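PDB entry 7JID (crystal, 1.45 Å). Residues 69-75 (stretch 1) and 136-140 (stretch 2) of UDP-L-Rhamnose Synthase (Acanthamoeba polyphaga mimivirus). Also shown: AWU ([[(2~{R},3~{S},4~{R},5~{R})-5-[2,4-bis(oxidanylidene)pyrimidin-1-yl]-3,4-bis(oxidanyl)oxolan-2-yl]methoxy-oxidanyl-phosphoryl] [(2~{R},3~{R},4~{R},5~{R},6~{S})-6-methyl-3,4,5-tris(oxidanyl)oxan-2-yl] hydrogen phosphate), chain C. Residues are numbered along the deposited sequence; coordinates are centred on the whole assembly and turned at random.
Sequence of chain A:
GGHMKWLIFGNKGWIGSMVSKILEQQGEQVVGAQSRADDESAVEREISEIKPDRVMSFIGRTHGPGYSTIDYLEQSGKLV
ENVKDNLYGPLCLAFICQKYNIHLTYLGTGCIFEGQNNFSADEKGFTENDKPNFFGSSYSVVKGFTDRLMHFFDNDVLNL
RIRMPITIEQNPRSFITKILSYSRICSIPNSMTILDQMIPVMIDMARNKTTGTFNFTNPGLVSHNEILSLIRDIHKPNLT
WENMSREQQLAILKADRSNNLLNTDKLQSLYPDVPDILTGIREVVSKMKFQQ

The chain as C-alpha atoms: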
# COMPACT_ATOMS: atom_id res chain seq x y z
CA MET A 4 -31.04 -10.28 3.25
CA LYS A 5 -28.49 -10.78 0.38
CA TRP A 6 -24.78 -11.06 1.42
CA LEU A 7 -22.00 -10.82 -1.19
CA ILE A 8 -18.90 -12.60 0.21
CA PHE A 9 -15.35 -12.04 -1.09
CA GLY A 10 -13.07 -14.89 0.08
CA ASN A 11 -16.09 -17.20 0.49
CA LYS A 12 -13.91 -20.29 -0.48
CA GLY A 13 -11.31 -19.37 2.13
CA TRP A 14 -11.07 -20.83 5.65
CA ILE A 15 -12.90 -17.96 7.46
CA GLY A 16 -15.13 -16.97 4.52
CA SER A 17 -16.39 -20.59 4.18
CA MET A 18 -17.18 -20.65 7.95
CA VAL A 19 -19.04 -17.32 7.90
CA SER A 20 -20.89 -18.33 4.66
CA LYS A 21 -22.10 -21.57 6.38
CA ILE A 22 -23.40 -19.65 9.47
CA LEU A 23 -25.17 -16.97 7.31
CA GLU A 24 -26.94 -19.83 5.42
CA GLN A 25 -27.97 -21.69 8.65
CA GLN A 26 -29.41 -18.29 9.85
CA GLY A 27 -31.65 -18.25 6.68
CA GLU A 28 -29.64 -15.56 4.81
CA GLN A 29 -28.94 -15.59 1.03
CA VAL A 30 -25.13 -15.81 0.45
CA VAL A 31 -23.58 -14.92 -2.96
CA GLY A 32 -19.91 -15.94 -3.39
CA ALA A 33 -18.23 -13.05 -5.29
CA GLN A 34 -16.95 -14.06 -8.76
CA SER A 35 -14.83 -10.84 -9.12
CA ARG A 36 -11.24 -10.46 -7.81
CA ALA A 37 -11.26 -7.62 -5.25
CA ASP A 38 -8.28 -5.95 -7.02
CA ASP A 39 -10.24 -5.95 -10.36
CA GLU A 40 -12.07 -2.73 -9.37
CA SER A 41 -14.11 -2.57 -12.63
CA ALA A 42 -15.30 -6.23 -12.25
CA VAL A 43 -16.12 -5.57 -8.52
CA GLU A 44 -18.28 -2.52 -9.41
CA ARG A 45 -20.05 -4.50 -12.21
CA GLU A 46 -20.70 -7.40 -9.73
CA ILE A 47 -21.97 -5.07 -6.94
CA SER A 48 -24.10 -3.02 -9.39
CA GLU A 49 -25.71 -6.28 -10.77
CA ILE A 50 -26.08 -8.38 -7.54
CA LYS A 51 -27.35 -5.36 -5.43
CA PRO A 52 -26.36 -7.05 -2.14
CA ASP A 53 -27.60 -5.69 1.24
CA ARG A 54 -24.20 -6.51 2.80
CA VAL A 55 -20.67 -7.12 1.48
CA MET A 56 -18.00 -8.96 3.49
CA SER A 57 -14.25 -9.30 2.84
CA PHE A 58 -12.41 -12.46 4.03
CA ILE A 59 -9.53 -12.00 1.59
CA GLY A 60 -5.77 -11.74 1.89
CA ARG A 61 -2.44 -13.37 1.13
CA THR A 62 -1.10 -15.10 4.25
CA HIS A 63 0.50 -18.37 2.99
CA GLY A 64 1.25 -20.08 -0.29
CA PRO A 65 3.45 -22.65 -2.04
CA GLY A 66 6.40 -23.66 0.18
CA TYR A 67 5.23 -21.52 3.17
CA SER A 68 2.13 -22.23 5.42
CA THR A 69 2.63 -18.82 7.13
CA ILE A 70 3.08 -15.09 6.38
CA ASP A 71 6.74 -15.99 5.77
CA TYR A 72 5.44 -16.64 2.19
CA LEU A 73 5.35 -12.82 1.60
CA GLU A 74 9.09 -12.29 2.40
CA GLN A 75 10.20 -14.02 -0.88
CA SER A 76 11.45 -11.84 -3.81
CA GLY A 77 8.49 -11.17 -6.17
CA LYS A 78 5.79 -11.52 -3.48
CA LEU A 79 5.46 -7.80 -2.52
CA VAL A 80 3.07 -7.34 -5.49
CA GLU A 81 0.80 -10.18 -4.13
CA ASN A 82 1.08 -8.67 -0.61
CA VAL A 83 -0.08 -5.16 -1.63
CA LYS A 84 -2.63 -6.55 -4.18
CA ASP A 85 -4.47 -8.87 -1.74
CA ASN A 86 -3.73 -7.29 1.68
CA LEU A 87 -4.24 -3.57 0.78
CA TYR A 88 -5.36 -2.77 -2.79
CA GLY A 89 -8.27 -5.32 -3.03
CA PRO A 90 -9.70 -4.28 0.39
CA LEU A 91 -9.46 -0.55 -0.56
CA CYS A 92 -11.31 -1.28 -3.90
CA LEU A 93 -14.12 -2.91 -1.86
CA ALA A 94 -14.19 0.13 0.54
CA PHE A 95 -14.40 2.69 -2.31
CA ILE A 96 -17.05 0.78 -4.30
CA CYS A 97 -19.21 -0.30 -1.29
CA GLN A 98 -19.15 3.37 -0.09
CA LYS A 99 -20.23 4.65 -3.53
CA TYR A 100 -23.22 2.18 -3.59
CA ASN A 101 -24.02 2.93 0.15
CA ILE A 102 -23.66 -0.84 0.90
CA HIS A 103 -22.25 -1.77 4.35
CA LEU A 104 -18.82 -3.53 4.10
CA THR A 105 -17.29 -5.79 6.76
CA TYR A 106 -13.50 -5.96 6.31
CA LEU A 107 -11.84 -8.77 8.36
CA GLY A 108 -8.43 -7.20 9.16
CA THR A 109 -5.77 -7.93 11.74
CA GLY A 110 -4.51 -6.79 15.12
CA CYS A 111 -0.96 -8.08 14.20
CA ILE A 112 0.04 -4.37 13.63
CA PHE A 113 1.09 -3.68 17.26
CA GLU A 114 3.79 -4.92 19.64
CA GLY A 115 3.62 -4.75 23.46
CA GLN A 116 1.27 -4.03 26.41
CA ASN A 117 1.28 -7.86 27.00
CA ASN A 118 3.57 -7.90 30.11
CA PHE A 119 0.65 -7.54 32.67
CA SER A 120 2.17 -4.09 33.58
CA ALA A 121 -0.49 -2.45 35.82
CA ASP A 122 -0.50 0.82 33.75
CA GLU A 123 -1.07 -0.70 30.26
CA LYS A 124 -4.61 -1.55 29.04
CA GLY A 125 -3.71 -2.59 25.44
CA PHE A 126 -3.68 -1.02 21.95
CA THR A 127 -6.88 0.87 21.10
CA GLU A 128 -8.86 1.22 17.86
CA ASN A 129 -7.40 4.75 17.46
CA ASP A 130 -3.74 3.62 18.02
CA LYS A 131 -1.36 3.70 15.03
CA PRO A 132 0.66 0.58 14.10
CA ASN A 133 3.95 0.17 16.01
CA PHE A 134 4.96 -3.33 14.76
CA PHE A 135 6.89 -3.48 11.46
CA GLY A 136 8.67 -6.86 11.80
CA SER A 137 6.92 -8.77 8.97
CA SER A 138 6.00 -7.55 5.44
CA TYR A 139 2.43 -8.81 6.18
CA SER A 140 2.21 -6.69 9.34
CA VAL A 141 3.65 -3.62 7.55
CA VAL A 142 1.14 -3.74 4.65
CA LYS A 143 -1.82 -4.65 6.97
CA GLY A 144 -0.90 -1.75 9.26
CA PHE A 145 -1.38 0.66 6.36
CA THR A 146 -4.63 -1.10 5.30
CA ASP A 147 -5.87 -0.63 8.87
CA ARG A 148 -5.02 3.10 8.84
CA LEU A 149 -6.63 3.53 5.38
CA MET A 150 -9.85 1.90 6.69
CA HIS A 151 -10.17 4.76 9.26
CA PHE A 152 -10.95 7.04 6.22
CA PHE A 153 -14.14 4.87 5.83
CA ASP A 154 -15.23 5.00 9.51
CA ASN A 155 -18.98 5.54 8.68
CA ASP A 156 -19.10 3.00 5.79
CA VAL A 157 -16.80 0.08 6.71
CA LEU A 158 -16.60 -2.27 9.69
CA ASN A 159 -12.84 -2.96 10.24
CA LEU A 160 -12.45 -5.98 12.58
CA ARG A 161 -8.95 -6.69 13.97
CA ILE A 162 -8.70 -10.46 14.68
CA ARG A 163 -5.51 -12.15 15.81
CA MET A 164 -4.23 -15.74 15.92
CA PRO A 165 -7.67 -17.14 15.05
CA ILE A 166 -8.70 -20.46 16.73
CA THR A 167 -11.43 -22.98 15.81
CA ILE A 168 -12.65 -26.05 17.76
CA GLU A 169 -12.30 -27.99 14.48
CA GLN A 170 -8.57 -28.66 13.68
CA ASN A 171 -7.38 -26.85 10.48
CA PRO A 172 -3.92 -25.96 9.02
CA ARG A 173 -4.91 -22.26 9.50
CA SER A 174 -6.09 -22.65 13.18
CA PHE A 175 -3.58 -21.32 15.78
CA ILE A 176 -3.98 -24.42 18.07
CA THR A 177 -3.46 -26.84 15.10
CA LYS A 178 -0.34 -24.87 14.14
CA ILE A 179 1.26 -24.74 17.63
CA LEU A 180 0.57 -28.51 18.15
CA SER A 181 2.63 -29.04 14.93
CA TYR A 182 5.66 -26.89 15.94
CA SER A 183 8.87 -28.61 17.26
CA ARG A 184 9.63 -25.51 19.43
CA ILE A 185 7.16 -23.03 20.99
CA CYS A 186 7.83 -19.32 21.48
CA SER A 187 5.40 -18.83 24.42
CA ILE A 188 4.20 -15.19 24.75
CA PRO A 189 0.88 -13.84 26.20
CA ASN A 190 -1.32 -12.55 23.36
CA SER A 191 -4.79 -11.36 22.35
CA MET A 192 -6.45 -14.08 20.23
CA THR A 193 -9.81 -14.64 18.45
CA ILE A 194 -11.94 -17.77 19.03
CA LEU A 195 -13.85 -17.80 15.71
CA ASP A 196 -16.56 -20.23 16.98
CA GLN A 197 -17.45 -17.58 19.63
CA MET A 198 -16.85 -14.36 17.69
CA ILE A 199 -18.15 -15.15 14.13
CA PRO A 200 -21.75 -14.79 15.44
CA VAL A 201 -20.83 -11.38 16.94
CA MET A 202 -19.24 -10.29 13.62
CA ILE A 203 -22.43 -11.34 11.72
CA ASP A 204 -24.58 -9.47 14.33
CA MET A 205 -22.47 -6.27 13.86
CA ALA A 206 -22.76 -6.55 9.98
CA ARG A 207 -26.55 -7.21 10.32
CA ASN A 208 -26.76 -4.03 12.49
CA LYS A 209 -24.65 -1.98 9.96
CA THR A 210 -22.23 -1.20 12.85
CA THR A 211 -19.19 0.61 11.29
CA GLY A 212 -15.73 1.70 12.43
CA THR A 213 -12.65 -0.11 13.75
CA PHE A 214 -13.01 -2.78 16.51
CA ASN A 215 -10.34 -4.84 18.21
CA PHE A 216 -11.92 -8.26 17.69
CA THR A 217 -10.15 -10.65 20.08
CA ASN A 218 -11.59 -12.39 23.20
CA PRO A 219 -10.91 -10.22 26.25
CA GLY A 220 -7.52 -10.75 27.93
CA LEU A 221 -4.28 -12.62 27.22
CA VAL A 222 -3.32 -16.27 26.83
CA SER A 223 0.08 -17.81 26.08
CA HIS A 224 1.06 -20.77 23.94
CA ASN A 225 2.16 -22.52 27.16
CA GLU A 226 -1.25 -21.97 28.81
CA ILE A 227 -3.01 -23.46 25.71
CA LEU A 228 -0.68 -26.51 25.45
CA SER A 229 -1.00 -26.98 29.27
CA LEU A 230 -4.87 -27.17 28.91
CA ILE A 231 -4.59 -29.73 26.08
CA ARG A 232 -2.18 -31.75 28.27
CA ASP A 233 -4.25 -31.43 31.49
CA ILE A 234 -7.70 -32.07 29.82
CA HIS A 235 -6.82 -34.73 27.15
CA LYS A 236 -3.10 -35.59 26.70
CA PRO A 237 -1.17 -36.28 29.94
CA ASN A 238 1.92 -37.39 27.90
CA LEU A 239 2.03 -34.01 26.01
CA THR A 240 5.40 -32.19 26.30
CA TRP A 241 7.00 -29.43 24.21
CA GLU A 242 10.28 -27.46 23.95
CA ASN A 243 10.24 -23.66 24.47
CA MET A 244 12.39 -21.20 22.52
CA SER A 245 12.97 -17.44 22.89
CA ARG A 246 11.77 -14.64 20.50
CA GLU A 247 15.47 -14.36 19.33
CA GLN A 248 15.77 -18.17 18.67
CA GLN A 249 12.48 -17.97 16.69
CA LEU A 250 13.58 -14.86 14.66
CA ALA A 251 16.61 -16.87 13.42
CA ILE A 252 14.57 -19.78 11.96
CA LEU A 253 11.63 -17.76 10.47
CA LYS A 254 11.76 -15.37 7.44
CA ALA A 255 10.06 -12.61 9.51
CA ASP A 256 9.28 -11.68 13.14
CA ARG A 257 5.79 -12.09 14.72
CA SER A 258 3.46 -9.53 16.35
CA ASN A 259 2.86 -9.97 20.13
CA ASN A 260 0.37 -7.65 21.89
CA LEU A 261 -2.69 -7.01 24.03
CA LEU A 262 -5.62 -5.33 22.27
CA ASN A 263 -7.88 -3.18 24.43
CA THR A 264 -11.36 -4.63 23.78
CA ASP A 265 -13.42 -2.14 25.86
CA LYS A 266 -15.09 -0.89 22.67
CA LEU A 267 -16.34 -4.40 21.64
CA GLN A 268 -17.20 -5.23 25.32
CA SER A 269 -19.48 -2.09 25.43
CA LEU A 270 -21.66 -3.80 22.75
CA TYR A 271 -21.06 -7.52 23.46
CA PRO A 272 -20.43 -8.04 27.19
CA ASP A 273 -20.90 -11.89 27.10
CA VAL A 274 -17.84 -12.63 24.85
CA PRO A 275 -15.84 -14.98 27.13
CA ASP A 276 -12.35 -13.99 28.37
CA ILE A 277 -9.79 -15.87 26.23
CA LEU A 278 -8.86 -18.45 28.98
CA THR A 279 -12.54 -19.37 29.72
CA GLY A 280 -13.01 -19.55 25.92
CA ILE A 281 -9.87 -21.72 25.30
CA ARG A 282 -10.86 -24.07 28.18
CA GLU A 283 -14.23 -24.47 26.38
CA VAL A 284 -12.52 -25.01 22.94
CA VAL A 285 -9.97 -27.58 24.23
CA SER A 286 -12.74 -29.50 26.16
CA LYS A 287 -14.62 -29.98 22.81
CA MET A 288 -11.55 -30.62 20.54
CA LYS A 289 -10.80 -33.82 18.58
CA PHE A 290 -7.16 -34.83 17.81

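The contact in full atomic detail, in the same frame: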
# COMPACT_ATOMS: atom_id res chain seq x y z
N THR A 69 2.69 -20.00 6.23
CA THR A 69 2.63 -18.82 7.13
C THR A 69 2.89 -17.55 6.32
O THR A 69 3.28 -17.62 5.15
CB THR A 69 3.64 -18.90 8.29
OG1 THR A 69 4.92 -18.59 7.77
CG2 THR A 69 3.62 -20.25 8.99
N ILE A 70 2.79 -16.40 6.99
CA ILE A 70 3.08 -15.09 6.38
C ILE A 70 4.53 -15.01 5.95
O ILE A 70 4.86 -14.07 5.23
CB ILE A 70 2.70 -13.94 7.32
CG1 ILE A 70 3.50 -13.99 8.64
CG2 ILE A 70 1.20 -13.93 7.51
CD1 ILE A 70 3.56 -12.68 9.39
N ASP A 71 5.37 -16.00 6.29
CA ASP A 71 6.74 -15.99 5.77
C ASP A 71 6.73 -16.00 4.23
O ASP A 71 7.70 -15.57 3.60
CB ASP A 71 7.50 -17.20 6.32
CG ASP A 71 8.11 -16.94 7.68
OD1 ASP A 71 7.82 -15.87 8.23
OD2 ASP A 71 8.99 -17.75 8.09
N TYR A 72 5.64 -16.49 3.65
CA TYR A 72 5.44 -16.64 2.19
C TYR A 72 5.73 -15.28 1.57
O TYR A 72 6.31 -15.19 0.48
CB TYR A 72 4.01 -17.11 1.91
CG TYR A 72 3.60 -16.98 0.47
CD1 TYR A 72 2.77 -15.96 0.03
CD2 TYR A 72 4.06 -17.90 -0.45
CE1 TYR A 72 2.44 -15.82 -1.31
CE2 TYR A 72 3.71 -17.79 -1.79
CZ TYR A 72 2.88 -16.77 -2.22
OH TYR A 72 2.59 -16.69 -3.56
N LEU A 73 5.28 -14.18 2.20
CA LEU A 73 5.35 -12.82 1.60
C LEU A 73 6.76 -12.24 1.63
O LEU A 73 6.94 -11.20 1.01
CB LEU A 73 4.39 -11.85 2.29
CG LEU A 73 2.94 -12.30 2.29
CD1 LEU A 73 2.13 -11.50 3.29
CD2 LEU A 73 2.38 -12.17 0.89
N GLU A 74 7.73 -12.88 2.29
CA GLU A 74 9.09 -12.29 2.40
C GLU A 74 9.94 -12.64 1.16
O GLU A 74 10.97 -11.98 0.97
CB GLU A 74 9.75 -12.75 3.70
CG GLU A 74 8.94 -12.42 4.94
CD GLU A 74 8.68 -10.93 5.14
OE1 GLU A 74 9.35 -10.12 4.45
OE2 GLU A 74 7.82 -10.57 5.99
N GLN A 75 9.48 -13.57 0.34
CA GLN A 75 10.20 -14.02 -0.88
C GLN A 75 10.22 -12.91 -1.94
O GLN A 75 9.20 -12.20 -2.13
CB GLN A 75 9.52 -15.22 -1.53
CG GLN A 75 9.22 -16.37 -0.60
CD GLN A 75 8.54 -17.45 -1.39
OE1 GLN A 75 9.21 -18.19 -2.13
NE2 GLN A 75 7.22 -17.51 -1.31
N GLY A 136 7.69 -5.77 11.89
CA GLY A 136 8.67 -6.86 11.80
C GLY A 136 8.34 -7.96 10.81
O GLY A 136 9.14 -8.95 10.69
N SER A 137 7.21 -7.87 10.10
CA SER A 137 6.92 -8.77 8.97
C SER A 137 6.38 -7.88 7.84
O SER A 137 5.73 -6.84 8.11
CB SER A 137 5.96 -9.88 9.30
OG SER A 137 4.68 -9.35 9.60
N SER A 138 6.54 -8.30 6.60
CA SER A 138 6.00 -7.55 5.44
C SER A 138 4.47 -7.55 5.49
O SER A 138 3.84 -6.50 5.19
CB SER A 138 6.55 -8.08 4.15
OG SER A 138 7.96 -7.80 4.07
N TYR A 139 3.90 -8.67 5.94
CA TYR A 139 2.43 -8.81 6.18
C TYR A 139 1.98 -7.71 7.13
O TYR A 139 1.02 -6.94 6.87
CB TYR A 139 2.09 -10.14 6.82
CG TYR A 139 0.64 -10.28 7.21
CD1 TYR A 139 -0.34 -10.57 6.26
CD2 TYR A 139 0.26 -10.20 8.54
CE1 TYR A 139 -1.67 -10.70 6.64
CE2 TYR A 139 -1.07 -10.35 8.93
CZ TYR A 139 -2.03 -10.63 7.97
OH TYR A 139 -3.34 -10.77 8.37
N SER A 140 2.65 -7.60 8.27
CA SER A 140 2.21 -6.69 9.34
C SER A 140 2.35 -5.25 8.86
O SER A 140 1.49 -4.39 9.13
CB SER A 140 2.92 -6.91 10.64
OG SER A 140 2.47 -8.11 11.26
PA AWU C . 2.59 -18.67 12.41
O1A AWU C . 3.87 -18.33 11.75
O2A AWU C . 2.07 -20.10 12.28
O3A AWU C . 1.25 -17.89 11.92
PB AWU C . 1.18 -16.41 11.20
O1B AWU C . 1.96 -15.28 11.93
O2B AWU C . 1.42 -16.61 9.69
O3B AWU C . -0.37 -16.12 11.49
C5' AWU C . -2.58 -13.70 9.96
O5' AWU C . -1.96 -14.91 10.33
C4' AWU C . -3.34 -13.13 11.15
O4' AWU C . -3.85 -11.80 10.87
C3' AWU C . -2.41 -13.04 12.31
O3' AWU C . -3.17 -12.79 13.46
C2' AWU C . -1.67 -14.34 12.59
C1' AWU C . -1.09 -14.92 11.38
N1 AWU C . 5.47 -20.20 16.45
C2 AWU C . 6.18 -21.00 17.34
O2 AWU C . 5.88 -20.99 18.55
N3 AWU C . 7.09 -21.88 16.83
C4 AWU C . 7.43 -21.89 15.51
O4 AWU C . 8.28 -22.77 15.11
C5 AWU C . 6.71 -21.10 14.62
C6 AWU C . 5.80 -20.17 15.11
C1C AWU C . 4.45 -19.23 16.96
C2C AWU C . 4.56 -17.79 16.45
C3C AWU C . 3.08 -17.33 16.54
C4C AWU C . 2.35 -18.60 16.25
C5C AWU C . 1.70 -18.69 14.89
C6' AWU C . -3.51 -14.08 8.80
O2' AWU C . -2.63 -15.30 13.00
O2C AWU C . 5.38 -17.07 17.32
O3C AWU C . 2.75 -16.95 17.86
O4C AWU C . 3.28 -19.68 16.31
O5C AWU C . 2.72 -18.32 13.93
O HOH W 1 5.31 -11.34 6.04

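A single carboxylate, that of Glu 74, receives the first residue of a helix with both of its oxygens. Glu 74 OE2 accepts from Ser 138 N at 2.7 Å, with a nearly linear N-H...O angle of 174°, while Ser 138 OG donates to Glu 74 OE1, also at 2.7 Å. The first amides of a helix have no carbonyl of a preceding turn to bind, and here the acceptor comes from a segment more than sixty residues away in sequence. The CA-to-CB bond of Glu 74 points sideways, but its side chain bends (chi1 and chi2 both m) and brings the carboxylate to the helix start.

The next amide is reached through water 1, which accepts from Tyr 139 N at 3.0 Å and donates to Glu 74 OE2 at 2.6 Å and to Ile 70 O at 2.9 Å. Ser 137, at the N-cap, completes the turn internally: its OG accepts from Ser 140 N at 3.0 Å.

Stretch 1 presents these groups from a 3-10 segment, residues 70-74, wound by i to i+3 backbone bonds such as Leu 73 N to Ile 70 O at 3.1 Å. Across the stretches, Ile 70 lies nearest Tyr 139 and Glu 74 nearest Ser 138, with CA-CA separations of 6.3 and 6.4 Å.

Beside the polar cluster lies an apolar patch. Ile 70 CG2 sits over one face of the Tyr 139 ring, 4.0 Å from its centroid and 21° off the normal, a CH-pi contact, while Leu 73 CD1 packs 3.8 Å from Tyr 139 CB, near the ring plane. Ile 70 and Tyr 139 also bind the nucleotide sugar: Ile 70 N donates to AWU O2B at 3.0 Å, and Tyr 139 OH hydrogen-bonds AWU O4' at 2.8 Å. The contact buries 302 Å² in total.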